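Kojibiose phosphorylase (PDB 6W0P) is a glycoside hydrolase family 65 enzyme whose assembly holds two chains, with an N-terminal beta-sandwich domain, a helical central catalytic domain and a small C-terminal beta domain. Local coordinates at residues Y185-K190 with K203-N208; Q209-V214 with N253-N258. One frame throughout, in Å; residues are numbered along the deposited sequence.

Contact 1: residues Y185-K190 with K203-N208; sequences YWNRVK and KTLTTN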
loop_
_atom_site.group_PDB
_atom_site.type_symbol
_atom_site.label_atom_id
_atom_site.label_comp_id
_atom_site.label_asym_id
_atom_site.label_seq_id
_atom_site.Cartn_x
_atom_site.Cartn_y
_atom_site.Cartn_z
ATOM N N TYR A 185 12.257 6.716 24.041
ATOM C CA TYR A 185 10.781 6.875 24.130
ATOM C C TYR A 185 10.390 7.208 25.574
ATOM O O TYR A 185 9.211 7.102 25.899
ATOM C CB TYR A 185 10.079 5.642 23.546
ATOM C CG TYR A 185 10.081 5.635 22.035
ATOM C CD1 TYR A 185 11.171 5.153 21.328
ATOM C CD2 TYR A 185 9.029 6.175 21.306
ATOM C CE1 TYR A 185 11.200 5.175 19.941
ATOM C CE2 TYR A 185 9.044 6.212 19.921
ATOM C CZ TYR A 185 10.133 5.711 19.234
ATOM O OH TYR A 185 10.172 5.737 17.866
ATOM N N TRP A 186 11.348 7.675 26.373
ATOM C CA TRP A 186 11.168 8.042 27.803
ATOM C C TRP A 186 11.493 9.523 28.029
ATOM O O TRP A 186 12.497 9.997 27.437
ATOM C CB TRP A 186 12.059 7.154 28.669
ATOM C CG TRP A 186 11.665 5.715 28.581
ATOM C CD1 TRP A 186 12.208 4.760 27.773
ATOM C CD2 TRP A 186 10.591 5.083 29.285
ATOM N NE1 TRP A 186 11.569 3.563 27.964
ATOM C CE2 TRP A 186 10.571 3.732 28.887
ATOM C CE3 TRP A 186 9.660 5.516 30.230
ATOM C CZ2 TRP A 186 9.656 2.819 29.401
ATOM C CZ3 TRP A 186 8.755 4.612 30.741
ATOM C CH2 TRP A 186 8.755 3.281 30.328
ATOM N N ASN A 187 10.683 10.214 28.843
ATOM C CA ASN A 187 10.995 11.567 29.383
ATOM C C ASN A 187 11.364 11.440 30.865
ATOM O O ASN A 187 10.776 10.580 31.572
ATOM C CB ASN A 187 9.833 12.558 29.233
ATOM C CG ASN A 187 9.570 12.943 27.794
ATOM O OD1 ASN A 187 10.508 13.159 27.038
ATOM N ND2 ASN A 187 8.305 12.991 27.399
ATOM N N ARG A 188 12.247 12.324 31.327
ATOM C CA ARG A 188 12.713 12.412 32.730
ATOM C C ARG A 188 11.528 12.728 33.655
ATOM O O ARG A 188 10.647 13.522 33.268
ATOM C CB ARG A 188 13.809 13.481 32.789
ATOM C CG ARG A 188 14.109 14.021 34.176
ATOM C CD ARG A 188 15.177 15.104 34.161
ATOM N NE ARG A 188 16.142 14.926 35.244
ATOM C CZ ARG A 188 17.306 15.570 35.372
ATOM N NH1 ARG A 188 17.693 16.486 34.495
ATOM N NH2 ARG A 188 18.091 15.290 36.397
ATOM N N VAL A 189 11.507 12.151 34.852
ATOM C CA VAL A 189 10.659 12.665 35.968
ATOM C C VAL A 189 11.598 13.024 37.116
ATOM O O VAL A 189 11.781 14.225 37.341
ATOM C CB VAL A 189 9.572 11.668 36.408
ATOM C CG1 VAL A 189 8.749 12.209 37.570
ATOM C CG2 VAL A 189 8.672 11.275 35.241
ATOM N N LYS A 190 12.227 12.028 37.747
ATOM C CA LYS A 190 13.088 12.236 38.938
ATOM C C LYS A 190 14.230 11.209 38.974
ATOM O O LYS A 190 14.002 10.049 38.555
ATOM C CB LYS A 190 12.217 12.152 40.197
ATOM C CG LYS A 190 12.807 12.794 41.442
ATOM C CD LYS A 190 12.965 14.313 41.360
ATOM C CE LYS A 190 13.352 14.898 42.703
ATOM N NZ LYS A 190 13.241 16.374 42.722
ATOM N N LYS A 203 8.675 8.558 32.389
ATOM C CA LYS A 203 7.338 8.523 31.777
ATOM C C LYS A 203 7.511 8.423 30.263
ATOM O O LYS A 203 8.485 9.000 29.743
ATOM C CB LYS A 203 6.552 9.769 32.186
ATOM C CG LYS A 203 5.085 9.754 31.788
ATOM C CD LYS A 203 4.330 10.953 32.331
ATOM C CE LYS A 203 2.896 11.018 31.843
ATOM N NZ LYS A 203 2.060 11.884 32.715
ATOM N N THR A 204 6.600 7.700 29.607
ATOM C CA THR A 204 6.575 7.513 28.135
ATOM C C THR A 204 6.146 8.828 27.490
ATOM O O THR A 204 5.441 9.594 28.168
ATOM C CB THR A 204 5.632 6.379 27.739
ATOM O OG1 THR A 204 4.330 6.694 28.235
ATOM C CG2 THR A 204 6.085 5.041 28.286
ATOM N N LEU A 205 6.519 9.021 26.223
ATOM C CA LEU A 205 6.307 10.265 25.442
ATOM C C LEU A 205 4.822 10.636 25.459
ATOM O O LEU A 205 4.524 11.803 25.712
ATOM C CB LEU A 205 6.762 10.050 23.994
ATOM C CG LEU A 205 8.206 9.584 23.774
ATOM C CD1 LEU A 205 8.586 9.671 22.300
ATOM C CD2 LEU A 205 9.186 10.403 24.604
ATOM N N THR A 206 3.943 9.656 25.205
ATOM C CA THR A 206 2.523 9.868 24.811
ATOM C C THR A 206 1.561 8.995 25.623
ATOM O O THR A 206 0.477 9.505 25.969
ATOM C CB THR A 206 2.382 9.643 23.300
ATOM O OG1 THR A 206 2.581 10.953 22.761
ATOM C CG2 THR A 206 1.060 9.066 22.843
ATOM N N THR A 207 1.926 7.738 25.909
ATOM C CA THR A 207 0.961 6.680 26.312
ATOM C C THR A 207 0.589 6.811 27.788
ATOM O O THR A 207 -0.203 5.987 28.260
ATOM C CB THR A 207 1.530 5.306 25.961
ATOM O OG1 THR A 207 2.745 5.104 26.683
ATOM C CG2 THR A 207 1.773 5.190 24.474
ATOM N N ASN A 208 1.158 7.794 28.488
ATOM C CA ASN A 208 0.826 8.126 29.902
ATOM C C ASN A 208 1.272 6.963 30.797
ATOM O O ASN A 208 0.567 6.644 31.772
ATOM C CB ASN A 208 -0.661 8.469 30.079
ATOM C CG ASN A 208 -0.855 9.752 30.858
ATOM O OD1 ASN A 208 -0.523 10.829 30.352
ATOM N ND2 ASN A 208 -1.389 9.651 32.072
#
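Trp186 and Thr204 face each other as an antiparallel non-hydrogen-bonded pair. The methyl CG2 of Thr204 sits over one face of the indole, 4.0 Å from the centroid of the six-membered ring of Trp186, a CH-pi contact. Both groups turn the same way at CB: CG of Trp186 (chi1 -64°) and CG2 of Thr204 lie anti to their own carbonyl carbons. The other branch, OG1 of Thr204, bonds to OG1 of Thr207 at 2.7 Å and so ties the strand end to the turn behind it. The next pair, Asn187 and Lys203, is hydrogen-bonded. Asn187 N bonds to Lys203 O at 2.7 Å, and Lys203 N returns to Asn187 O. Past Thr204 the pairing fades: Leu205 N reaches Tyr185 O at 3.3 Å, a weak bond. CG of Leu205 lies anti to its carbonyl carbon (chi1 -56°), 3.4 Å from Tyr185 O. The Leu205 and Tyr185 side chains cross obliquely, with Leu205 CD1 3.7 Å from Tyr185 CD2. Leu205 CD2 packs on the Tyr185 carbonyl and near the Asn187 amide. Val189 CG2 touches Lys203 CB; a classic beta bulge sets Val189 and Lys190 against the single residue Thr201. The hairpin of strands 186-194 and 197-204 ends the large antiparallel sheet within this chain. Tyr185 and Leu205 touch strand 64-66, Trp186 NE1 bonds to Asn87 O, and Val189 meets Leu263 of helix 263-277.

Contact 2: residues Q209-V214 with N253-N258; sequences QTLTSV and NIIDKN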
loop_
_atom_site.group_PDB
_atom_site.type_symbol
_atom_site.label_atom_id
_atom_site.label_comp_id
_atom_site.label_asym_id
_atom_site.label_seq_id
_atom_site.Cartn_x
_atom_site.Cartn_y
_atom_site.Cartn_z
ATOM N N GLN A 209 2.401 6.343 30.473
ATOM C CA GLN A 209 2.937 5.198 31.248
ATOM C C GLN A 209 4.197 5.641 31.981
ATOM O O GLN A 209 5.013 6.384 31.386
ATOM C CB GLN A 209 3.201 4.006 30.342
ATOM C CG GLN A 209 1.931 3.485 29.693
ATOM C CD GLN A 209 2.244 2.267 28.861
ATOM O OE1 GLN A 209 3.250 2.237 28.142
ATOM N NE2 GLN A 209 1.391 1.253 28.979
ATOM N N THR A 210 4.333 5.172 33.213
ATOM C CA THR A 210 5.443 5.505 34.130
ATOM C C THR A 210 6.098 4.220 34.639
ATOM O O THR A 210 5.417 3.165 34.695
ATOM C CB THR A 210 4.957 6.364 35.305
ATOM O OG1 THR A 210 4.149 5.540 36.153
ATOM C CG2 THR A 210 4.199 7.591 34.846
ATOM N N LEU A 211 7.371 4.343 35.005
ATOM C CA LEU A 211 8.188 3.251 35.556
ATOM C C LEU A 211 9.117 3.835 36.626
ATOM O O LEU A 211 9.704 4.900 36.372
ATOM C CB LEU A 211 8.964 2.661 34.378
ATOM C CG LEU A 211 9.999 1.603 34.729
ATOM C CD1 LEU A 211 10.182 0.643 33.560
ATOM C CD2 LEU A 211 11.326 2.239 35.116
ATOM N N THR A 212 9.271 3.145 37.755
ATOM C CA THR A 212 10.316 3.443 38.767
ATOM C C THR A 212 11.264 2.252 38.829
ATOM O O THR A 212 10.782 1.122 39.039
ATOM C CB THR A 212 9.730 3.773 40.146
ATOM O OG1 THR A 212 9.031 5.005 40.014
ATOM C CG2 THR A 212 10.786 3.930 41.217
ATOM N N SER A 213 12.546 2.509 38.586
ATOM C CA SER A 213 13.639 1.522 38.692
ATOM C C SER A 213 14.521 1.900 39.871
ATOM O O SER A 213 15.047 3.040 39.861
ATOM C CB SER A 213 14.448 1.455 37.432
ATOM O OG SER A 213 15.406 0.413 37.546
ATOM N N VAL A 214 14.659 0.985 40.835
ATOM C CA VAL A 214 15.490 1.207 42.052
ATOM C C VAL A 214 16.476 0.046 42.220
ATOM O O VAL A 214 16.087 -1.118 42.001
ATOM C CB VAL A 214 14.611 1.389 43.300
ATOM C CG1 VAL A 214 13.813 2.689 43.231
ATOM C CG2 VAL A 214 13.692 0.200 43.521
ATOM N N ASN A 253 11.599 -2.834 39.593
ATOM C CA ASN A 253 10.989 -1.973 38.555
ATOM C C ASN A 253 9.487 -2.005 38.814
ATOM O O ASN A 253 8.911 -3.131 38.822
ATOM C CB ASN A 253 11.403 -2.440 37.159
ATOM C CG ASN A 253 12.893 -2.317 36.934
ATOM O OD1 ASN A 253 13.448 -1.225 37.013
ATOM N ND2 ASN A 253 13.561 -3.413 36.663
ATOM N N ILE A 254 8.887 -0.844 39.102
ATOM C CA ILE A 254 7.416 -0.717 39.305
ATOM C C ILE A 254 6.859 0.108 38.145
ATOM O O ILE A 254 7.273 1.283 37.988
ATOM C CB ILE A 254 7.059 -0.110 40.675
ATOM C CG1 ILE A 254 7.736 -0.841 41.833
ATOM C CG2 ILE A 254 5.547 -0.095 40.848
ATOM C CD1 ILE A 254 7.287 -2.292 42.003
ATOM N N ILE A 255 5.941 -0.477 37.382
ATOM C CA ILE A 255 5.364 0.157 36.167
ATOM C C ILE A 255 3.913 0.536 36.466
ATOM O O ILE A 255 3.290 -0.127 37.310
ATOM C CB ILE A 255 5.473 -0.769 34.937
ATOM C CG1 ILE A 255 4.585 -2.007 35.064
ATOM C CG2 ILE A 255 6.916 -1.149 34.688
ATOM C CD1 ILE A 255 4.508 -2.827 33.804
ATOM N N ASP A 256 3.422 1.584 35.807
ATOM C CA ASP A 256 1.978 1.919 35.754
ATOM C C ASP A 256 1.580 2.010 34.276
ATOM O O ASP A 256 1.858 3.055 33.637
ATOM C CB ASP A 256 1.657 3.205 36.522
ATOM C CG ASP A 256 0.189 3.576 36.444
ATOM O OD1 ASP A 256 -0.630 2.674 36.169
ATOM O OD2 ASP A 256 -0.119 4.763 36.631
ATOM N N LYS A 257 0.958 0.952 33.757
ATOM C CA LYS A 257 0.543 0.859 32.338
ATOM C C LYS A 257 -0.661 1.780 32.076
ATOM O O LYS A 257 -0.873 2.108 30.910
ATOM C CB LYS A 257 0.266 -0.606 31.974
ATOM C CG LYS A 257 1.492 -1.514 31.997
ATOM C CD LYS A 257 1.244 -2.892 31.424
ATOM C CE LYS A 257 0.553 -3.830 32.394
ATOM N NZ LYS A 257 -0.193 -4.899 31.683
ATOM N N ASN A 258 -1.398 2.195 33.109
ATOM C CA ASN A 258 -2.712 2.893 33.013
ATOM C C ASN A 258 -2.552 4.409 33.246
ATOM O O ASN A 258 -3.277 5.178 32.610
ATOM C CB ASN A 258 -3.713 2.227 33.968
ATOM C CG ASN A 258 -3.937 0.770 33.615
ATOM O OD1 ASN A 258 -4.127 0.445 32.449
ATOM N ND2 ASN A 258 -3.873 -0.121 34.593
#
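Gln209 reaches across to Lys257 at the end of an antiparallel strand pair. Its CB lies 3.7 Å from Asp256 O. CG, anti to the carbonyl carbon (chi1 -63°), passes 3.4 Å from Lys257 O. The chain stays extended, and CD runs on past the same carbonyl oxygen. At the tip, NE2 of Gln209 donates to Lys257 O at 3.1 Å. The acceptor lies in the Gln209 amide plane, and the donor meets a lone pair of the carbonyl. NE2 also bonds to Gly62 O, while OE1 accepts from Tyr64 N. Four backbone bonds join the strands, pairing Thr210 with Asp256 and Thr212 with Ile254. The side chains of Thr210 and Asp256 run alongside each other, with OG1 of Thr210 3.4 Å from CB of Asp256. On the other face, CD1 of Leu211 meets CG2 of Ile255 at 3.9 Å, beside Phe60. Asp256 OD1 accepts from Asn258 N, which comes from above the carboxylate plane, an Asx turn; OD2 bonds to Gln261 N. Both faces are chemically mixed. The apolar Leu211-Ile255 pair shares its face with Ser213 and Asn253, and the threonine hydroxyls share theirs with Ile254. OG1 of Thr210 bonds to Gln266 NE2; OG1 of Thr212 bonds to Gln266 OE1 and Thr201 OG1, which satisfies buried polar groups. The bonds at both ends of the Gln209 amide fix its rotation.

The centres of contact 1 and contact 2 are about 10 Å apart, and both belong to one antiparallel sheet. Strands 197-204 and 210-217 are neighbours in it and follow each other in the chain. The turn between them closes with a probable hydrogen bond from Thr204 N to Gln209 O at 2.7 Å. Thr204 OG1 also bonds to Gln209 N. Lys203 CG packs on Thr210 CG2 at 3.8 Å, and Trp186 CH2 lies 4.1 Å from Leu211 CB. Across the sheet the strands run in the order 245-256, 210-217, 197-204, 186-194. Helix 263-277 touches both contacts through Leu263, which meets Val189 and Thr210. Both contacts lie in the N-terminal domain.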